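Local coordinates for putative O-GlcNAcase nagJ (Clostridium perfringens, PDB 6PV5), which belongs to glycoside hydrolase family 84 and probably has hexosaminidase activity, the chain here holding the N-terminal domain, the catalytic barrel and a helical region of a longer protein, at residues D151-G154 with T155-V159; N319-K323 with E324-N328; D387-K390 with V391-Y395. All blocks are in the same frame, centred on the assembly; numbering follows the deposited sequence.

Contact 1 of 3, residues D151-G154 with T155-V159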
loop_
_atom_site.group_PDB
_atom_site.type_symbol
_atom_site.label_atom_id
_atom_site.label_comp_id
_atom_site.label_asym_id
_atom_site.label_seq_id
_atom_site.Cartn_x
_atom_site.Cartn_y
_atom_site.Cartn_z
ATOM N N ASP A 151 14.768 5.995 -17.908
ATOM C CA ASP A 151 13.824 5.282 -18.755
ATOM C C ASP A 151 12.497 6.036 -18.756
ATOM O O ASP A 151 12.350 7.038 -18.065
ATOM C CB ASP A 151 13.684 3.819 -18.322
ATOM C CG ASP A 151 13.595 3.630 -16.811
ATOM O OD1 ASP A 151 13.456 4.646 -16.090
ATOM O OD2 ASP A 151 13.686 2.466 -16.356
ATOM N N GLU A 152 11.529 5.531 -19.525
ATOM C CA GLU A 152 10.261 6.211 -19.725
ATOM C C GLU A 152 9.503 6.338 -18.406
ATOM O O GLU A 152 8.827 7.340 -18.178
ATOM C CB GLU A 152 9.445 5.528 -20.822
ATOM C CG GLU A 152 9.687 6.140 -22.194
ATOM C CD GLU A 152 9.065 5.397 -23.363
ATOM O OE1 GLU A 152 9.524 4.278 -23.647
ATOM O OE2 GLU A 152 8.124 5.939 -23.983
ATOM N N THR A 153 9.641 5.327 -17.541
ATOM C CA THR A 153 8.971 5.346 -16.250
ATOM C C THR A 153 9.656 6.360 -15.348
ATOM O O THR A 153 8.979 7.159 -14.707
ATOM C CB THR A 153 8.937 3.959 -15.603
ATOM O OG1 THR A 153 8.107 3.155 -16.443
ATOM C CG2 THR A 153 8.382 3.992 -14.196
ATOM N N GLY A 154 10.995 6.321 -15.337
ATOM C CA GLY A 154 11.814 7.223 -14.545
ATOM C C GLY A 154 11.446 8.690 -14.770
ATOM O O GLY A 154 11.456 9.485 -13.831
ATOM N N THR A 155 11.129 9.031 -16.022
ATOM C CA THR A 155 10.847 10.401 -16.431
ATOM C C THR A 155 9.453 10.812 -15.940
ATOM O O THR A 155 9.256 11.940 -15.493
ATOM C CB THR A 155 11.071 10.582 -17.947
ATOM O OG1 THR A 155 12.416 10.223 -18.275
ATOM C CG2 THR A 155 10.828 11.996 -18.432
ATOM N N PHE A 156 8.495 9.884 -16.052
ATOM C CA PHE A 156 7.160 10.008 -15.485
ATOM C C PHE A 156 7.228 10.274 -13.975
ATOM O O PHE A 156 6.588 11.206 -13.491
ATOM C CB PHE A 156 6.345 8.772 -15.862
ATOM C CG PHE A 156 4.879 8.806 -15.517
ATOM C CD1 PHE A 156 3.947 9.287 -16.425
ATOM C CD2 PHE A 156 4.422 8.303 -14.306
ATOM C CE1 PHE A 156 2.592 9.292 -16.119
ATOM C CE2 PHE A 156 3.069 8.301 -14.008
ATOM C CZ PHE A 156 2.155 8.794 -14.912
ATOM N N TYR A 157 8.042 9.494 -13.247
ATOM C CA TYR A 157 8.194 9.658 -11.807
ATOM C C TYR A 157 8.913 10.960 -11.476
ATOM O O TYR A 157 8.693 11.539 -10.416
ATOM C CB TYR A 157 8.946 8.489 -11.160
ATOM C CG TYR A 157 8.207 7.173 -11.167
ATOM C CD1 TYR A 157 6.825 7.129 -11.281
ATOM C CD2 TYR A 157 8.890 5.973 -11.064
ATOM C CE1 TYR A 157 6.139 5.928 -11.324
ATOM C CE2 TYR A 157 8.214 4.764 -11.060
ATOM C CZ TYR A 157 6.838 4.739 -11.195
ATOM O OH TYR A 157 6.180 3.544 -11.230
ATOM N N GLY A 158 9.807 11.392 -12.371
ATOM C CA GLY A 158 10.486 12.669 -12.206
ATOM C C GLY A 158 9.477 13.811 -12.174
ATOM O O GLY A 158 9.597 14.723 -11.355
ATOM N N VAL A 159 8.475 13.725 -13.057
ATOM C CA VAL A 159 7.439 14.742 -13.165
ATOM C C VAL A 159 6.492 14.669 -11.963
ATOM O O VAL A 159 6.029 15.699 -11.474
ATOM C CB VAL A 159 6.668 14.626 -14.493
ATOM C CG1 VAL A 159 5.551 15.652 -14.574
ATOM C CG2 VAL A 159 7.585 14.733 -15.703
#
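T155 meets D151 one turn earlier at the start of helix 152-163: its backbone N donates to D151 O over 3.1 Å, with an N-H...O angle of 143°. D151 is the N-cap, and its carboxylate also turns back to the helix, OD1 accepting from G154 N at 3.1 Å; the donor lies 47° out of the carboxylate plane. The other oxygen, OD2, is taken by E130 N, so both ends of this carboxylate are held. F156 follows with a weak bond from its N to E152 O, and its CB rests 3.3 Å from T153 O. At Y157 the side chains carry the contact. T153 CG2, anti to its backbone N, lies over one face of the Y157 ring, 3.2 Å from CE2, a close approach, and the two side chains run side by side; Y157 N meanwhile bonds T153 O at 2.9 Å and 161°. G158 N continues the ladder to G154 O, again at 2.9 Å. The helix belongs to the N-terminal, GH20 domain 2-like part, packing T155, F156 and V159 against helix 72-82, while the Y157 ring meets W457, at the end of helix 446-457, with planes nearly perpendicular.

Contact 2 of 3, residues N319-K323 with E324-N328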
loop_
_atom_site.group_PDB
_atom_site.type_symbol
_atom_site.label_atom_id
_atom_site.label_comp_id
_atom_site.label_asym_id
_atom_site.label_seq_id
_atom_site.Cartn_x
_atom_site.Cartn_y
_atom_site.Cartn_z
ATOM N N ASN A 319 6.444 -23.486 -16.237
ATOM C CA ASN A 319 7.650 -23.397 -17.069
ATOM C C ASN A 319 7.272 -23.415 -18.556
ATOM O O ASN A 319 7.789 -22.627 -19.341
ATOM C CB ASN A 319 8.641 -24.545 -16.823
ATOM C CG ASN A 319 9.202 -24.626 -15.415
ATOM O OD1 ASN A 319 9.362 -23.623 -14.718
ATOM N ND2 ASN A 319 9.534 -25.833 -14.996
ATOM N N ARG A 320 6.324 -24.280 -18.913
ATOM C CA ARG A 320 5.817 -24.354 -20.272
ATOM C C ARG A 320 5.179 -23.027 -20.675
ATOM O O ARG A 320 5.467 -22.520 -21.761
ATOM C CB ARG A 320 4.841 -25.519 -20.414
ATOM C CG ARG A 320 4.749 -26.057 -21.839
ATOM C CD ARG A 320 3.674 -27.120 -21.939
ATOM N NE ARG A 320 3.195 -27.246 -23.308
ATOM C CZ ARG A 320 2.257 -28.101 -23.686
ATOM N NH1 ARG A 320 1.711 -28.916 -22.803
ATOM N NH2 ARG A 320 1.861 -28.147 -24.946
ATOM N N PHE A 321 4.350 -22.450 -19.785
ATOM C CA PHE A 321 3.671 -21.204 -20.087
ATOM C C PHE A 321 4.705 -20.106 -20.288
ATOM O O PHE A 321 4.568 -19.267 -21.182
ATOM C CB PHE A 321 2.645 -20.832 -19.006
ATOM C CG PHE A 321 1.842 -19.590 -19.316
ATOM C CD1 PHE A 321 0.628 -19.676 -19.977
ATOM C CD2 PHE A 321 2.311 -18.333 -18.963
ATOM C CE1 PHE A 321 -0.112 -18.531 -20.257
ATOM C CE2 PHE A 321 1.577 -17.190 -19.250
ATOM C CZ PHE A 321 0.365 -17.290 -19.899
ATOM N N ASN A 322 5.725 -20.113 -19.422
ATOM C CA ASN A 322 6.800 -19.137 -19.462
ATOM C C ASN A 322 7.562 -19.270 -20.787
ATOM O O ASN A 322 7.968 -18.270 -21.387
ATOM C CB ASN A 322 7.730 -19.379 -18.272
ATOM C CG ASN A 322 8.773 -18.310 -18.076
ATOM O OD1 ASN A 322 8.464 -17.119 -18.042
ATOM N ND2 ASN A 322 10.006 -18.728 -17.864
ATOM N N LYS A 323 7.751 -20.526 -21.225
ATOM C CA LYS A 323 8.544 -20.847 -22.402
ATOM C C LYS A 323 7.738 -20.555 -23.672
ATOM O O LYS A 323 8.227 -19.873 -24.564
ATOM C CB LYS A 323 9.018 -22.307 -22.337
ATOM C CG LYS A 323 9.999 -22.715 -23.432
ATOM C CD LYS A 323 10.374 -24.189 -23.394
ATOM C CE LYS A 323 11.288 -24.619 -24.526
ATOM N NZ LYS A 323 10.584 -24.654 -25.833
ATOM N N GLU A 324 6.500 -21.059 -23.728
ATOM C CA GLU A 324 5.715 -21.117 -24.953
ATOM C C GLU A 324 4.806 -19.893 -25.124
ATOM O O GLU A 324 4.208 -19.733 -26.190
ATOM C CB GLU A 324 4.959 -22.443 -25.044
ATOM C CG GLU A 324 5.870 -23.655 -24.927
ATOM C CD GLU A 324 5.247 -25.028 -25.128
ATOM O OE1 GLU A 324 4.005 -25.140 -25.148
ATOM O OE2 GLU A 324 6.016 -26.002 -25.243
ATOM N N PHE A 325 4.722 -19.019 -24.101
ATOM C CA PHE A 325 3.934 -17.792 -24.166
ATOM C C PHE A 325 4.787 -16.588 -23.770
ATOM O O PHE A 325 5.060 -15.726 -24.600
ATOM C CB PHE A 325 2.602 -17.896 -23.402
ATOM C CG PHE A 325 1.758 -16.644 -23.501
ATOM C CD1 PHE A 325 0.818 -16.497 -24.514
ATOM C CD2 PHE A 325 1.970 -15.570 -22.644
ATOM C CE1 PHE A 325 0.087 -15.324 -24.639
ATOM C CE2 PHE A 325 1.246 -14.392 -22.775
ATOM C CZ PHE A 325 0.294 -14.276 -23.765
ATOM N N ILE A 326 5.223 -16.530 -22.502
ATOM C CA ILE A 326 5.854 -15.326 -21.978
ATOM C C ILE A 326 6.986 -14.843 -22.883
ATOM O O ILE A 326 7.002 -13.682 -23.290
ATOM C CB ILE A 326 6.368 -15.504 -20.529
ATOM C CG1 ILE A 326 5.233 -15.736 -19.523
ATOM C CG2 ILE A 326 7.274 -14.340 -20.144
ATOM C CD1 ILE A 326 4.432 -14.504 -19.159
ATOM N N LYS A 327 7.987 -15.698 -23.122
ATOM C CA LYS A 327 9.229 -15.196 -23.700
ATOM C C LYS A 327 9.095 -14.819 -25.179
ATOM O O LYS A 327 9.891 -14.014 -25.656
ATOM C CB LYS A 327 10.380 -16.178 -23.486
ATOM C CG LYS A 327 10.035 -17.628 -23.781
ATOM C CD LYS A 327 11.214 -18.567 -23.548
ATOM C CE LYS A 327 11.923 -18.995 -24.818
ATOM N NZ LYS A 327 11.159 -20.038 -25.548
ATOM N N ASN A 328 8.105 -15.389 -25.888
ATOM C CA ASN A 328 7.908 -15.146 -27.318
ATOM C C ASN A 328 6.976 -13.972 -27.607
ATOM O O ASN A 328 6.917 -13.520 -28.743
ATOM C CB ASN A 328 7.324 -16.351 -28.062
ATOM C CG ASN A 328 8.284 -17.519 -28.144
ATOM O OD1 ASN A 328 9.503 -17.336 -28.109
ATOM N ND2 ASN A 328 7.739 -18.725 -28.222
#
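F321 O accepts two backbone donors, F325 N above its carbonyl plane at 2.9 Å and I326 N within that plane at 3.1 Å, which marks the change from alpha-helical to wider pi-type turns; K327 N to N322 O repeats the five-residue step. The F321 and F325 side chains run alongside each other with planes at 26° and centroids 5.0 Å apart, slid so far that the rings barely overlap. Over one face of the F321 ring lies F325 CB, a CH-pi contact 4.1 Å from the centroid and 7° off the ring normal. I326 CD1 reaches F321 CE2 at 3.9 Å. These are the last turns of helix 311-326, the crossover between parallel strands 298-302 and 336-338 of the catalytic (beta/alpha)8 barrel; F321 and F325 pack on helix 274-294, and F325 also meets F299 edge-to-face. At the partly exposed edge facing helix 274-294, R320, extended from CG to NE, forms a salt bridge through NE to E324 OE1 (2.9 Å, 163°). The carboxylate is nearly perpendicular to the guanidinium yet meets it at its edge, while NH1 pairs with E278 and F281 adds a cation-pi contact. K327, bent at chi3 and chi4, folds NZ back onto K323 O at 3.1 Å.

Contact 3 of 3, residues D387-K390 with V391-Y395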
loop_
_atom_site.group_PDB
_atom_site.type_symbol
_atom_site.label_atom_id
_atom_site.label_comp_id
_atom_site.label_asym_id
_atom_site.label_seq_id
_atom_site.Cartn_x
_atom_site.Cartn_y
_atom_site.Cartn_z
ATOM N N ASP A 387 13.782 -14.256 8.147
ATOM C CA ASP A 387 12.608 -14.940 7.590
ATOM C C ASP A 387 12.688 -15.045 6.058
ATOM O O ASP A 387 12.373 -16.081 5.484
ATOM C CB ASP A 387 11.301 -14.176 7.846
ATOM C CG ASP A 387 10.895 -14.027 9.305
ATOM O OD1 ASP A 387 11.257 -14.910 10.102
ATOM O OD2 ASP A 387 10.198 -13.024 9.632
ATOM N N ALA A 388 13.046 -13.944 5.390
ATOM C CA ALA A 388 13.040 -13.887 3.934
ATOM C C ALA A 388 14.207 -14.700 3.369
ATOM O O ALA A 388 14.054 -15.399 2.365
ATOM C CB ALA A 388 13.148 -12.454 3.502
ATOM N N LYS A 389 15.363 -14.605 4.048
ATOM C CA LYS A 389 16.556 -15.351 3.682
ATOM C C LYS A 389 16.255 -16.845 3.646
ATOM O O LYS A 389 16.635 -17.534 2.710
ATOM C CB LYS A 389 17.701 -15.025 4.648
ATOM C CG LYS A 389 19.033 -15.695 4.333
ATOM C CD LYS A 389 19.967 -14.819 3.531
ATOM C CE LYS A 389 21.395 -15.330 3.540
ATOM N NZ LYS A 389 22.202 -14.697 2.470
ATOM N N LYS A 390 15.541 -17.341 4.658
ATOM C CA LYS A 390 15.266 -18.760 4.750
ATOM C C LYS A 390 14.465 -19.213 3.533
ATOM O O LYS A 390 14.597 -20.344 3.087
ATOM C CB LYS A 390 14.579 -19.104 6.073
ATOM C CG LYS A 390 14.323 -20.590 6.265
ATOM C CD LYS A 390 13.841 -20.964 7.653
ATOM C CE LYS A 390 13.935 -22.455 7.904
ATOM N NZ LYS A 390 13.037 -22.891 9.002
ATOM N N VAL A 391 13.614 -18.329 3.014
ATOM C CA VAL A 391 12.726 -18.715 1.930
ATOM C C VAL A 391 13.451 -18.489 0.601
ATOM O O VAL A 391 13.326 -19.320 -0.288
ATOM C CB VAL A 391 11.367 -17.979 1.986
ATOM C CG1 VAL A 391 10.517 -18.272 0.749
ATOM C CG2 VAL A 391 10.600 -18.341 3.259
ATOM N N SER A 392 14.204 -17.384 0.484
ATOM C CA SER A 392 14.927 -17.095 -0.750
ATOM C C SER A 392 16.019 -18.142 -0.995
ATOM O O SER A 392 16.294 -18.471 -2.137
ATOM C CB SER A 392 15.482 -15.708 -0.766
ATOM O OG SER A 392 16.538 -15.577 0.184
ATOM N N ASN A 393 16.570 -18.714 0.084
ATOM C CA ASN A 393 17.554 -19.786 -0.020
ATOM C C ASN A 393 16.930 -21.050 -0.592
ATOM O O ASN A 393 17.580 -21.769 -1.341
ATOM C CB ASN A 393 18.300 -20.047 1.284
ATOM C CG ASN A 393 19.343 -18.978 1.541
ATOM O OD1 ASN A 393 19.746 -18.252 0.625
ATOM N ND2 ASN A 393 19.779 -18.863 2.784
ATOM N N VAL A 394 15.666 -21.311 -0.256
ATOM C CA VAL A 394 15.035 -22.523 -0.754
ATOM C C VAL A 394 14.707 -22.343 -2.238
ATOM O O VAL A 394 14.814 -23.294 -3.004
ATOM C CB VAL A 394 13.783 -22.886 0.073
ATOM C CG1 VAL A 394 13.017 -24.054 -0.526
ATOM C CG2 VAL A 394 14.138 -23.160 1.532
ATOM N N TYR A 395 14.302 -21.121 -2.634
ATOM C CA TYR A 395 13.777 -20.858 -3.968
ATOM C C TYR A 395 14.882 -20.387 -4.914
ATOM O O TYR A 395 14.652 -20.264 -6.120
ATOM C CB TYR A 395 12.607 -19.862 -3.910
ATOM C CG TYR A 395 11.264 -20.535 -3.785
ATOM C CD1 TYR A 395 10.691 -20.782 -2.544
ATOM C CD2 TYR A 395 10.562 -20.926 -4.914
ATOM C CE1 TYR A 395 9.468 -21.425 -2.436
ATOM C CE2 TYR A 395 9.335 -21.557 -4.825
ATOM C CZ TYR A 395 8.793 -21.821 -3.580
ATOM O OH TYR A 395 7.594 -22.464 -3.496
#
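K389 and N393, one helical turn apart, meet obliquely along the outer side of helix 385-395. K389 starts with CG anti to its backbone N but bends at chi2, 96°, and CG comes 3.6 Å from N393 ND2, with CD and CE only a little farther from the same nitrogen. The amide lies back over the preceding turn, N393 CG 3.3 Å from K389 O, whereas the bond to that carbonyl is made by the backbone, N393 N to K389 O at 2.9 Å, the donor somewhat tilted from the carbonyl plane. S392 puts OG between its backbone N and carbonyl carbon (chi1 69°), which brings the hydroxyl back over the preceding turn, 3.2 Å from K389 O; its strong partner is E430 OE1, and K389 NZ makes a long, weak ion pair with the other oxygen of E430. S392 N bonds A388 O at 2.7 Å and 164°. The helix is the crossover between strands 369-372 and 399-403 in the (beta/alpha)8 barrel, and V391 and A388 face W372 while V391 and S392 touch M399. V391 CG2 approaches D387 O at 3.6 Å. One turn segment on, V394 CG2 lies against K390 O, 3.2 Å away. The K390 side chain, for its part, makes a cation-pi contact with F348.

In the fold
The three contacts follow one another along the chain without overlapping, each on one helix, contact 1 at its N-cap and contact 2 running past its last turn. Contact 1 lies on helix 152-163 of the N-terminal domain, beside its mixed sheet; contacts 2 and 3 lie on helices 311-326 and 385-395, the crossovers after the fourth and sixth strands of the catalytic barrel. Centres of contacts 2 and 3 are 25 Å apart, nearest atoms about 10 Å, so they occupy separate parts of the barrel's helical shell. Contact 1, 29 Å and 32 Å from them between centres, touches the catalytic region through Y157 and W457. All lie away from D305, the predicted proton donor.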